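Local coordinates for protein glutathione reductase (Bartonella henselae, PDB 3O0H) that probably catalyses the NADPH-dependent reduction of glutathione disulfide to two molecules of glutathione, using a bound FAD and a redox-active disulfide to pass on the electrons, at residues Lys50-Ala55 / Ser127-Tyr132; Ile194-Gly199 / Met281-Arg286; Asp224-Asn229 / Ile249-Thr254. One frame throughout, in Å; residues are numbered along the deposited sequence.

Contacts 1 and 2 are the same kind of join in two different sheets: in each, an outermost strand pairs in parallel with the strand beside it. Contact 1 (50-55 with 127-132) belongs to the five-stranded sheet and ends at the adenine of FAD; contact 2 (194-199 with 281-286) belongs to the four-stranded sheet and runs on to the flavin. Their centres lie about 36 Å apart. Contact 3 (224-229 with 249-254) sits at the other border of the sheet of contact 2 and touches it at Gly199. In contact 3 a loop meets a strand end, and a tyrosine hydroxyl takes the one hydrogen bond in place of strand pairing. All three are partly buried, with contact 2 nearest the chain's centre.

Contact 1 of 3, residues Lys50-Ala55 / Ser127-Tyr132; sequences KRVAIA and SNVHIY. With FAD (flavin-adenine dinucleotide), chain H.
Val129 turns its CG1 methyl to Ile54 CG2, at 3.6 Å, and more loosely to Val52 CG1. Both valines hold CG1 anti to the backbone N (chi1 179° in Val52, 176° in Val129), and their side chains meet at a slant. Ile131 runs alongside Ile54 and points the same way, its CG1 3.9 Å from Ile54 CG2, so that this one methyl is shared by two neighbours of the facing segment. Leu124 of helix 102-126 and Ala42 of helix 36-47 close over Ile54.

The other side of the sheet carries Ala53, Ala55, His130 and Tyr132. Here the Tyr132 ring turns its edge to Ala53, CE2 lying 3.6 Å from Ala53 CB, while one ring face takes His130 CD2 over its centre. The imidazole therefore comes edge-on to the phenol ring, and Phe27 packs beside both Ala53 and Tyr132.

Between the two faces the backbones pair in parallel. His130 N donates to Val52 O at 3.0 Å, Ile54 N to His130 O at 2.9 Å and Tyr132 N to Ile54 O at 2.8 Å; CA-H...O contacts fill in between them. Ahead of these bonds a water gives hydrogens to Lys50 O and Ser127 O and accepts one from Val52 N, bridging the segments where direct bonding has not begun. Ala55 O ends 3.5 Å from FAD C2A. The chemistry is thus almost wholly main-chain polar and side-chain apolar, which probably holds the end of strand 52-55 steady where Ala55 meets the adenine.

Contact 2 of 3, residues Ile194-Gly199 / Met281-Arg286; sequences IVIVGG and MLATGR. With FAD (flavin-adenine dinucleotide), chain H.
Val197 and Leu282 make the apolar centre, lying side by side and pointing the same way, with Val197 CG2 3.6 Å from Leu282 CD2. With CG beside the backbone N (chi1 -59°), Leu282 turns CD2 to the valine. The second valine methyl, CG1, faces Thr284 CG2 at 3.9 Å, so CG2 meets Leu282 and CG1 meets Thr284, two residues further on.

Across the sheet, Ile196 and Met281 also lie alongside each other, but more loosely: Ile196 CD1 is 4.1 Å from Met281 CB. Beyond CG the methionine chain is extended and leads away from the 194-199 segment; Ile202 and Phe206 of helix 201-212 pack against it, and Ile202 also touches Ala283.

Moving outward, three backbone bonds tie the strands in parallel register. Met281 N reaches Val195 O, and Val197 N reaches Met281 O at 2.8 Å with an almost straight N-H...O angle of 174°. The last, from Ala283 N to Val197 O, has its donor tilted 24° from the carbonyl plane, just where both chains leave the strand. Thr284 directs its methyl toward Val197, with CG2 only 3.3 Å from Val197 O, while its hydroxyl bonds to Asn169 OD1.

Beyond the strand pair, Arg286, which does not touch 194-199, bends at chi3 and lays one guanidinium face against FAD C8M, 3.6 Å from Arg286 NH1 and offset toward the rim of the group. A parallel sheet whose strand 193-197 runs into Gly198, the first glycine of a probable GxGxxG turn before helix 201-212, is characteristic of a Rossmann-type dinucleotide-binding fold, consistent with the NADPH domain of this family.

Contact 3 of 3, residues Asp224-Asn229 / Ile249-Thr254; sequences DLILRN and IIYEAT
Tyr251 and Ile226 form the hydrogen bond of this contact: Ile226 N donates to Tyr251 OH over 3.1 Å, with an N-H...O angle of 158°. The amide nitrogen lies at the edge of the phenol ring, near its plane. Asn239 OD1 is a second partner of the same hydroxyl, which is therefore gripped from the loop and from helix 232-245 together.

Packing against the ring comes next. One face receives the backbone carbonyl of Asp224, whose O sits over the ring centre, 3.4 Å above the plane of Tyr251; the opposite face takes Ile249 CG2, offset toward the rim. The ring is thus held between a peptide group of the loop and a methyl from its own segment. Tyr251 CG stands beside the backbone N (chi1 -72°), which carries the ring across toward the loop. Leu225 CA approaches Tyr251 CE1 to 3.3 Å, and the leucine side chain runs alongside the tyrosine, while Ile226 slants across it with CG2 3.5 Å from OH. Ile226 CG2 and Ile249 CG2 just meet at 4.5 Å.

Charge enters at the solvent side. Glu252, bent at chi2 (-69°), brings OE2 to 3.3 Å from Asp224 CB, a contact with carbon. The two carboxylates keep apart, Asp224 OD1 standing 5.2 Å from Glu252 OE2; Arg235 is a weak, long ion-pair partner of Asp224 and probably eases the negative charge there.

The 224-229 loop links strand 216-220 to helix 232-245, and strand 248-250 follows that helix. Ile226 packs on Leu219, on Leu238 and on Val204 of helix 201-212, so the contact fills the corner where outermost strand 248-250, helix 232-245 and the loop that leads into that helix converge.

Contact 1 of 3, residues Lys50-Ala55 / Ser127-Tyr132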
loop_
_atom_site.group_PDB
_atom_site.type_symbol
_atom_site.label_atom_id
_atom_site.label_comp_id
_atom_site.label_asym_id
_atom_site.label_seq_id
_atom_site.Cartn_x
_atom_site.Cartn_y
_atom_site.Cartn_z
ATOM N N LYS B 50 30.589 17.412 18.416
ATOM C CA LYS B 50 30.594 18.906 18.491
ATOM C C LYS B 50 29.811 19.350 19.726
ATOM O O LYS B 50 28.984 18.600 20.248
ATOM C CB LYS B 50 29.955 19.536 17.263
ATOM C CG LYS B 50 30.582 19.141 15.945
ATOM C CD LYS B 50 32.038 19.530 15.860
ATOM C CE LYS B 50 32.646 19.025 14.577
ATOM N NZ LYS B 50 34.097 19.365 14.536
ATOM N N ARG B 51 30.127 20.543 20.211
ATOM C CA ARG B 51 29.377 21.171 21.296
ATOM C C ARG B 51 28.222 21.948 20.657
ATOM O O ARG B 51 28.426 22.888 19.905
ATOM C CB ARG B 51 30.293 22.082 22.111
ATOM C CG ARG B 51 31.570 21.381 22.547
ATOM C CD ARG B 51 32.593 22.317 23.214
ATOM N NE ARG B 51 32.879 23.482 22.378
ATOM C CZ ARG B 51 32.623 24.749 22.715
ATOM N NH1 ARG B 51 32.128 25.041 23.919
ATOM N NH2 ARG B 51 32.900 25.739 21.856
ATOM N N VAL B 52 27.006 21.504 20.907
ATOM C CA VAL B 52 25.838 21.989 20.147
ATOM C C VAL B 52 24.772 22.429 21.147
ATOM O O VAL B 52 24.623 21.825 22.214
ATOM C CB VAL B 52 25.272 20.846 19.256
ATOM C CG1 VAL B 52 24.044 21.327 18.470
ATOM C CG2 VAL B 52 26.345 20.236 18.347
ATOM N N ALA B 53 24.050 23.475 20.807
ATOM C CA ALA B 53 22.885 23.941 21.557
ATOM C C ALA B 53 21.733 24.045 20.594
ATOM O O ALA B 53 21.940 24.249 19.396
ATOM C CB ALA B 53 23.150 25.328 22.205
ATOM N N ILE B 54 20.518 23.880 21.103
ATOM C CA ILE B 54 19.321 24.055 20.287
ATOM C C ILE B 54 18.320 24.873 21.121
ATOM O O ILE B 54 18.158 24.626 22.331
ATOM C CB ILE B 54 18.721 22.711 19.812
ATOM C CG1 ILE B 54 17.598 22.921 18.762
ATOM C CG2 ILE B 54 18.273 21.833 21.055
ATOM C CD1 ILE B 54 17.290 21.659 17.896
ATOM N N ALA B 55 17.680 25.839 20.462
ATOM C CA ALA B 55 16.643 26.642 21.093
ATOM C C ALA B 55 15.327 26.198 20.525
ATOM O O ALA B 55 15.188 26.092 19.300
ATOM C CB ALA B 55 16.870 28.166 20.859
ATOM N N SER B 127 22.975 12.859 22.476
ATOM C CA SER B 127 24.048 13.469 21.705
ATOM C C SER B 127 24.658 14.694 22.367
ATOM O O SER B 127 25.325 15.469 21.680
ATOM C CB SER B 127 23.512 13.951 20.351
ATOM O OG SER B 127 23.238 12.846 19.546
ATOM N N ASN B 128 24.378 14.872 23.670
ATOM C CA ASN B 128 24.925 15.953 24.522
ATOM C C ASN B 128 24.513 17.352 24.058
ATOM O O ASN B 128 25.116 18.321 24.456
ATOM C CB ASN B 128 26.449 15.844 24.640
ATOM C CG ASN B 128 26.888 14.456 25.091
ATOM O OD1 ASN B 128 27.763 13.835 24.479
ATOM N ND2 ASN B 128 26.233 13.941 26.137
ATOM N N VAL B 129 23.450 17.459 23.274
ATOM C CA VAL B 129 22.990 18.769 22.845
ATOM C C VAL B 129 22.313 19.485 24.020
ATOM O O VAL B 129 21.444 18.879 24.672
ATOM C CB VAL B 129 21.987 18.615 21.691
ATOM C CG1 VAL B 129 21.396 19.998 21.272
ATOM C CG2 VAL B 129 22.676 17.909 20.522
ATOM N N HIS B 130 22.684 20.740 24.301
ATOM C CA HIS B 130 22.006 21.492 25.347
ATOM C C HIS B 130 20.738 22.159 24.803
ATOM O O HIS B 130 20.823 22.890 23.827
ATOM C CB HIS B 130 22.873 22.549 25.995
ATOM C CG HIS B 130 22.211 23.156 27.201
ATOM N ND1 HIS B 130 22.200 22.532 28.430
ATOM C CD2 HIS B 130 21.466 24.279 27.347
ATOM C CE1 HIS B 130 21.503 23.259 29.290
ATOM N NE2 HIS B 130 21.038 24.323 28.651
ATOM N N ILE B 131 19.591 21.873 25.439
ATOM C CA ILE B 131 18.276 22.371 25.019
ATOM C C ILE B 131 17.956 23.636 25.807
ATOM O O ILE B 131 17.842 23.589 27.035
ATOM C CB ILE B 131 17.142 21.342 25.259
ATOM C CG1 ILE B 131 17.331 20.092 24.382
ATOM C CG2 ILE B 131 15.765 21.933 24.927
ATOM C CD1 ILE B 131 16.416 18.944 24.757
ATOM N N TYR B 132 17.841 24.764 25.096
ATOM C CA TYR B 132 17.376 26.007 25.691
ATOM C C TYR B 132 15.886 26.162 25.398
ATOM O O TYR B 132 15.481 26.315 24.219
ATOM C CB TYR B 132 18.155 27.195 25.100
ATOM C CG TYR B 132 19.597 27.262 25.555
ATOM C CD1 TYR B 132 19.923 27.594 26.870
ATOM C CD2 TYR B 132 20.639 27.022 24.672
ATOM C CE1 TYR B 132 21.253 27.680 27.285
ATOM C CE2 TYR B 132 21.994 27.113 25.077
ATOM C CZ TYR B 132 22.295 27.424 26.392
ATOM O OH TYR B 132 23.630 27.480 26.798
HETATM P PA FAD H . 9.274 23.007 12.053
HETATM O O1A FAD H . 8.032 23.829 11.887
HETATM O O2A FAD H . 9.024 21.531 12.206
HETATM O O5B FAD H . 10.176 23.500 13.277
HETATM C C5B FAD H . 10.463 24.854 13.555
HETATM C C4B FAD H . 10.598 24.938 15.061
HETATM O O4B FAD H . 11.226 26.149 15.453
HETATM C C3B FAD H . 9.270 24.882 15.807
HETATM O O3B FAD H . 9.314 23.872 16.819
HETATM C C2B FAD H . 9.126 26.258 16.430
HETATM O O2B FAD H . 8.486 26.186 17.682
HETATM C C1B FAD H . 10.536 26.707 16.614
HETATM N N9A FAD H . 10.915 28.123 16.486
HETATM C C8A FAD H . 10.603 28.988 15.479
HETATM N N7A FAD H . 11.272 30.133 15.683
HETATM C C5A FAD H . 12.012 29.980 16.821
HETATM C C6A FAD H . 12.930 30.776 17.454
HETATM N N6A FAD H . 13.230 32.015 17.035
HETATM N N1A FAD H . 13.548 30.309 18.589
HETATM C C2A FAD H . 13.269 29.041 19.041
HETATM N N3A FAD H . 12.388 28.237 18.399
HETATM C C4A FAD H . 11.817 28.710 17.282
HETATM N N1 FAD H . 4.508 17.670 5.984
HETATM C C2 FAD H . 4.599 16.403 5.447
HETATM O O2 FAD H . 5.647 15.975 4.898
HETATM N N3 FAD H . 3.539 15.587 5.514
HETATM C C4 FAD H . 2.355 15.947 6.136
HETATM O O4 FAD H . 1.455 15.099 6.179
HETATM C C4X FAD H . 2.253 17.226 6.683
HETATM N N5 FAD H . 1.119 17.641 7.327
HETATM C C5X FAD H . 1.097 18.917 7.890
HETATM C C6 FAD H . -0.067 19.321 8.521
HETATM C C7 FAD H . -0.147 20.575 9.113
HETATM C C7M FAD H . -1.440 20.966 9.806
HETATM C C8 FAD H . 0.944 21.421 9.075
HETATM C C8M FAD H . 0.870 22.809 9.678
HETATM C C9 FAD H . 2.106 21.032 8.420
HETATM C C9A FAD H . 2.181 19.771 7.817
HETATM N N10 FAD H . 3.318 19.332 7.162
HETATM C C10 FAD H . 3.361 18.071 6.623
HETATM C "C1'" FAD H . 4.521 20.179 7.022
HETATM C "C2'" FAD H . 5.593 19.898 8.044
HETATM O "O2'" FAD H . 5.064 20.145 9.333
HETATM C "C3'" FAD H . 6.750 20.824 7.773
HETATM O "O3'" FAD H . 7.155 20.829 6.416
HETATM C "C4'" FAD H . 7.895 20.524 8.715
HETATM O "O4'" FAD H . 7.411 20.610 10.058
HETATM C "C5'" FAD H . 9.024 21.531 8.536
HETATM O "O5'" FAD H . 10.139 21.198 9.392
HETATM P P FAD H . 11.054 22.428 9.868
HETATM O O1P FAD H . 12.264 21.901 10.607
HETATM O O2P FAD H . 11.391 23.298 8.678
HETATM O O3P FAD H . 10.177 23.382 10.782
HETATM O O HOH W 1 26.454 18.437 21.757
#

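Contact 2 of 3, residues Ile194-Gly199 / Met281-Arg286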
loop_
_atom_site.group_PDB
_atom_site.type_symbol
_atom_site.label_atom_id
_atom_site.label_comp_id
_atom_site.label_asym_id
_atom_site.label_seq_id
_atom_site.Cartn_x
_atom_site.Cartn_y
_atom_site.Cartn_z
ATOM N N ILE B 194 -18.845 23.238 11.007
ATOM C CA ILE B 194 -17.556 23.932 10.862
ATOM C C ILE B 194 -17.422 24.487 9.458
ATOM O O ILE B 194 -17.865 23.828 8.486
ATOM C CB ILE B 194 -16.375 23.021 11.178
ATOM C CG1 ILE B 194 -15.073 23.807 11.373
ATOM C CG2 ILE B 194 -16.171 21.899 10.088
ATOM C CD1 ILE B 194 -13.985 22.955 12.015
ATOM N N VAL B 195 -16.844 25.695 9.374
ATOM C CA VAL B 195 -16.450 26.285 8.093
ATOM C C VAL B 195 -14.917 26.223 8.004
ATOM O O VAL B 195 -14.228 26.616 8.953
ATOM C CB VAL B 195 -16.930 27.732 7.933
ATOM C CG1 VAL B 195 -16.308 28.366 6.679
ATOM C CG2 VAL B 195 -18.461 27.810 7.882
ATOM N N ILE B 196 -14.403 25.680 6.901
ATOM C CA ILE B 196 -12.928 25.576 6.659
ATOM C C ILE B 196 -12.658 26.559 5.540
ATOM O O ILE B 196 -13.241 26.403 4.457
ATOM C CB ILE B 196 -12.495 24.201 6.128
ATOM C CG1 ILE B 196 -12.993 23.004 6.965
ATOM C CG2 ILE B 196 -10.927 24.137 5.890
ATOM C CD1 ILE B 196 -12.645 23.077 8.359
ATOM N N VAL B 197 -11.778 27.546 5.775
ATOM C CA VAL B 197 -11.411 28.508 4.748
ATOM C C VAL B 197 -10.073 28.125 4.095
ATOM O O VAL B 197 -9.001 28.317 4.690
ATOM C CB VAL B 197 -11.288 29.947 5.320
ATOM C CG1 VAL B 197 -11.060 30.968 4.175
ATOM C CG2 VAL B 197 -12.527 30.293 6.197
ATOM N N GLY B 198 -10.145 27.600 2.875
ATOM C CA GLY B 198 -8.951 27.236 2.117
ATOM C C GLY B 198 -9.068 25.831 1.565
ATOM O O GLY B 198 -9.452 24.930 2.269
ATOM N N GLY B 199 -8.798 25.684 0.281
ATOM C CA GLY B 199 -8.889 24.408 -0.420
ATOM C C GLY B 199 -7.555 23.807 -0.857
ATOM O O GLY B 199 -7.503 23.029 -1.816
ATOM N N MET B 281 -12.328 27.537 10.752
ATOM C CA MET B 281 -10.881 27.310 10.701
ATOM C C MET B 281 -10.284 27.930 9.467
ATOM O O MET B 281 -10.782 27.733 8.369
ATOM C CB MET B 281 -10.581 25.804 10.691
ATOM C CG MET B 281 -9.100 25.438 10.706
ATOM S SD MET B 281 -8.817 23.751 10.114
ATOM C CE MET B 281 -7.001 23.717 10.219
ATOM N N LEU B 282 -9.196 28.671 9.639
ATOM C CA LEU B 282 -8.477 29.214 8.505
ATOM C C LEU B 282 -7.337 28.258 8.111
ATOM O O LEU B 282 -6.492 27.906 8.944
ATOM C CB LEU B 282 -7.921 30.583 8.828
ATOM C CG LEU B 282 -8.959 31.645 9.232
ATOM C CD1 LEU B 282 -8.228 32.846 9.722
ATOM C CD2 LEU B 282 -9.950 32.015 8.101
ATOM N N ALA B 283 -7.285 27.893 6.832
ATOM C CA ALA B 283 -6.218 27.064 6.305
ATOM C C ALA B 283 -5.724 27.686 5.019
ATOM O O ALA B 283 -5.849 27.086 3.958
ATOM C CB ALA B 283 -6.741 25.635 6.048
ATOM N N THR B 284 -5.170 28.879 5.116
ATOM C CA THR B 284 -4.967 29.744 3.949
ATOM C C THR B 284 -3.498 29.926 3.554
ATOM O O THR B 284 -3.182 30.741 2.660
ATOM C CB THR B 284 -5.583 31.113 4.203
ATOM O OG1 THR B 284 -5.036 31.654 5.413
ATOM C CG2 THR B 284 -7.120 30.954 4.351
ATOM N N GLY B 285 -2.613 29.167 4.204
ATOM C CA GLY B 285 -1.192 29.106 3.812
ATOM C C GLY B 285 -0.249 29.401 4.984
ATOM O O GLY B 285 -0.639 30.070 5.976
ATOM N N ARG B 286 0.985 28.923 4.839
ATOM C CA ARG B 286 2.057 29.149 5.787
ATOM C C ARG B 286 3.238 29.728 5.043
ATOM O O ARG B 286 3.527 29.328 3.920
ATOM C CB ARG B 286 2.465 27.803 6.423
ATOM C CG ARG B 286 1.343 27.096 7.203
ATOM C CD ARG B 286 1.727 25.637 7.513
ATOM N NE ARG B 286 2.890 25.536 8.384
ATOM C CZ ARG B 286 2.906 25.770 9.695
ATOM N NH1 ARG B 286 1.819 26.186 10.341
ATOM N NH2 ARG B 286 4.042 25.601 10.383
HETATM P PA FAD H . 9.274 23.007 12.053
HETATM O O1A FAD H . 8.032 23.829 11.887
HETATM O O2A FAD H . 9.024 21.531 12.206
HETATM O O5B FAD H . 10.176 23.500 13.277
HETATM C C5B FAD H . 10.463 24.854 13.555
HETATM C C4B FAD H . 10.598 24.938 15.061
HETATM O O4B FAD H . 11.226 26.149 15.453
HETATM C C3B FAD H . 9.270 24.882 15.807
HETATM O O3B FAD H . 9.314 23.872 16.819
HETATM C C2B FAD H . 9.126 26.258 16.430
HETATM O O2B FAD H . 8.486 26.186 17.682
HETATM C C1B FAD H . 10.536 26.707 16.614
HETATM N N9A FAD H . 10.915 28.123 16.486
HETATM C C8A FAD H . 10.603 28.988 15.479
HETATM N N7A FAD H . 11.272 30.133 15.683
HETATM C C5A FAD H . 12.012 29.980 16.821
HETATM C C6A FAD H . 12.930 30.776 17.454
HETATM N N6A FAD H . 13.230 32.015 17.035
HETATM N N1A FAD H . 13.548 30.309 18.589
HETATM C C2A FAD H . 13.269 29.041 19.041
HETATM N N3A FAD H . 12.388 28.237 18.399
HETATM C C4A FAD H . 11.817 28.710 17.282
HETATM N N1 FAD H . 4.508 17.670 5.984
HETATM C C2 FAD H . 4.599 16.403 5.447
HETATM O O2 FAD H . 5.647 15.975 4.898
HETATM N N3 FAD H . 3.539 15.587 5.514
HETATM C C4 FAD H . 2.355 15.947 6.136
HETATM O O4 FAD H . 1.455 15.099 6.179
HETATM C C4X FAD H . 2.253 17.226 6.683
HETATM N N5 FAD H . 1.119 17.641 7.327
HETATM C C5X FAD H . 1.097 18.917 7.890
HETATM C C6 FAD H . -0.067 19.321 8.521
HETATM C C7 FAD H . -0.147 20.575 9.113
HETATM C C7M FAD H . -1.440 20.966 9.806
HETATM C C8 FAD H . 0.944 21.421 9.075
HETATM C C8M FAD H . 0.870 22.809 9.678
HETATM C C9 FAD H . 2.106 21.032 8.420
HETATM C C9A FAD H . 2.181 19.771 7.817
HETATM N N10 FAD H . 3.318 19.332 7.162
HETATM C C10 FAD H . 3.361 18.071 6.623
HETATM C "C1'" FAD H . 4.521 20.179 7.022
HETATM C "C2'" FAD H . 5.593 19.898 8.044
HETATM O "O2'" FAD H . 5.064 20.145 9.333
HETATM C "C3'" FAD H . 6.750 20.824 7.773
HETATM O "O3'" FAD H . 7.155 20.829 6.416
HETATM C "C4'" FAD H . 7.895 20.524 8.715
HETATM O "O4'" FAD H . 7.411 20.610 10.058
HETATM C "C5'" FAD H . 9.024 21.531 8.536
HETATM O "O5'" FAD H . 10.139 21.198 9.392
HETATM P P FAD H . 11.054 22.428 9.868
HETATM O O1P FAD H . 12.264 21.901 10.607
HETATM O O2P FAD H . 11.391 23.298 8.678
HETATM O O3P FAD H . 10.177 23.382 10.782
#

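Contact 3 of 3, residues Asp224-Asn229 / Ile249-Thr254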
loop_
_atom_site.group_PDB
_atom_site.type_symbol
_atom_site.label_atom_id
_atom_site.label_comp_id
_atom_site.label_asym_id
_atom_site.label_seq_id
_atom_site.Cartn_x
_atom_site.Cartn_y
_atom_site.Cartn_z
ATOM N N ASP B 224 -11.625 28.083 -8.527
ATOM C CA ASP B 224 -12.663 27.315 -9.175
ATOM C C ASP B 224 -12.712 25.850 -8.759
ATOM O O ASP B 224 -13.719 25.202 -8.994
ATOM C CB ASP B 224 -12.520 27.398 -10.703
ATOM C CG ASP B 224 -11.255 26.684 -11.230
ATOM O OD1 ASP B 224 -10.211 26.683 -10.529
ATOM O OD2 ASP B 224 -11.311 26.118 -12.350
ATOM N N LEU B 225 -11.626 25.322 -8.186
ATOM C CA LEU B 225 -11.529 23.883 -7.815
ATOM C C LEU B 225 -10.421 23.668 -6.800
ATOM O O LEU B 225 -9.355 24.262 -6.921
ATOM C CB LEU B 225 -11.267 23.032 -9.090
ATOM C CG LEU B 225 -11.272 21.499 -9.058
ATOM C CD1 LEU B 225 -12.619 20.884 -8.610
ATOM C CD2 LEU B 225 -10.865 20.983 -10.488
ATOM N N ILE B 226 -10.696 22.858 -5.790
ATOM C CA ILE B 226 -9.737 22.535 -4.765
ATOM C C ILE B 226 -8.406 22.002 -5.323
ATOM O O ILE B 226 -8.329 21.620 -6.522
ATOM C CB ILE B 226 -10.298 21.552 -3.719
ATOM C CG1 ILE B 226 -10.758 20.220 -4.391
ATOM C CG2 ILE B 226 -11.383 22.302 -2.829
ATOM C CD1 ILE B 226 -11.027 19.068 -3.366
ATOM N N LEU B 227 -7.370 22.069 -4.466
ATOM C CA LEU B 227 -6.023 21.552 -4.772
ATOM C C LEU B 227 -5.416 22.045 -6.089
ATOM O O LEU B 227 -5.033 21.279 -6.995
ATOM C CB LEU B 227 -6.042 20.019 -4.690
ATOM C CG LEU B 227 -6.425 19.430 -3.340
ATOM C CD1 LEU B 227 -6.453 17.920 -3.384
ATOM C CD2 LEU B 227 -5.448 19.896 -2.288
ATOM N N ARG B 228 -5.292 23.372 -6.194
ATOM C CA ARG B 228 -4.562 24.010 -7.271
ATOM C C ARG B 228 -3.170 23.352 -7.339
ATOM O O ARG B 228 -2.621 23.028 -6.312
ATOM C CB ARG B 228 -4.357 25.487 -6.908
ATOM C CG ARG B 228 -4.764 26.482 -7.940
ATOM C CD ARG B 228 -4.373 27.896 -7.498
ATOM N NE ARG B 228 -5.159 28.423 -6.364
ATOM C CZ ARG B 228 -6.176 29.303 -6.454
ATOM N NH1 ARG B 228 -6.616 29.747 -7.632
ATOM N NH2 ARG B 228 -6.770 29.750 -5.344
ATOM N N ASN B 229 -2.645 23.142 -8.530
ATOM C CA ASN B 229 -1.286 22.560 -8.758
ATOM C C ASN B 229 -1.160 21.018 -8.647
ATOM O O ASN B 229 -0.063 20.456 -8.887
ATOM C CB ASN B 229 -0.214 23.225 -7.868
ATOM C CG ASN B 229 -0.129 24.724 -8.096
ATOM O OD1 ASN B 229 -0.215 25.504 -7.158
ATOM N ND2 ASN B 229 0.020 25.119 -9.337
ATOM N N ILE B 249 -19.007 22.621 -0.753
ATOM C CA ILE B 249 -17.849 23.323 -1.227
ATOM C C ILE B 249 -18.328 24.530 -2.010
ATOM O O ILE B 249 -19.073 24.420 -2.995
ATOM C CB ILE B 249 -16.941 22.435 -2.095
ATOM C CG1 ILE B 249 -16.552 21.146 -1.360
ATOM C CG2 ILE B 249 -15.728 23.246 -2.508
ATOM C CD1 ILE B 249 -15.514 20.203 -2.198
ATOM N N ILE B 250 -17.939 25.689 -1.523
ATOM C CA ILE B 250 -18.281 26.918 -2.124
ATOM C C ILE B 250 -17.031 27.489 -2.783
ATOM O O ILE B 250 -16.039 27.778 -2.099
ATOM C CB ILE B 250 -18.830 27.933 -1.100
ATOM C CG1 ILE B 250 -20.020 27.345 -0.334
ATOM C CG2 ILE B 250 -19.334 29.202 -1.822
ATOM C CD1 ILE B 250 -20.662 28.323 0.593
ATOM N N TYR B 251 -17.134 27.733 -4.089
ATOM C CA TYR B 251 -16.032 28.274 -4.857
ATOM C C TYR B 251 -16.192 29.769 -5.137
ATOM O O TYR B 251 -17.240 30.346 -4.907
ATOM C CB TYR B 251 -15.901 27.504 -6.163
ATOM C CG TYR B 251 -15.376 26.126 -5.986
ATOM C CD1 TYR B 251 -14.070 25.936 -5.525
ATOM C CD2 TYR B 251 -16.143 25.002 -6.272
ATOM C CE1 TYR B 251 -13.556 24.689 -5.331
ATOM C CE2 TYR B 251 -15.609 23.722 -6.085
ATOM C CZ TYR B 251 -14.309 23.582 -5.627
ATOM O OH TYR B 251 -13.704 22.361 -5.388
ATOM N N GLU B 252 -15.115 30.364 -5.641
ATOM C CA GLU B 252 -14.979 31.775 -5.897
ATOM C C GLU B 252 -15.320 32.583 -4.640
ATOM O O GLU B 252 -15.866 33.681 -4.708
ATOM C CB GLU B 252 -15.822 32.171 -7.112
ATOM C CG GLU B 252 -15.621 31.211 -8.352
ATOM C CD GLU B 252 -14.231 31.297 -9.034
ATOM O OE1 GLU B 252 -13.550 32.334 -8.836
ATOM O OE2 GLU B 252 -13.845 30.311 -9.768
ATOM N N ALA B 253 -14.975 32.004 -3.495
ATOM C CA ALA B 253 -15.408 32.495 -2.196
ATOM C C ALA B 253 -14.248 33.259 -1.524
ATOM O O ALA B 253 -13.200 32.687 -1.265
ATOM C CB ALA B 253 -15.855 31.309 -1.304
ATOM N N THR B 254 -14.474 34.534 -1.233
ATOM C CA THR B 254 -13.577 35.335 -0.389
ATOM C C THR B 254 -14.324 35.784 0.863
ATOM O O THR B 254 -15.427 36.336 0.771
ATOM C CB THR B 254 -13.107 36.577 -1.152
ATOM O OG1 THR B 254 -12.342 36.150 -2.294
ATOM C CG2 THR B 254 -12.251 37.498 -0.242
#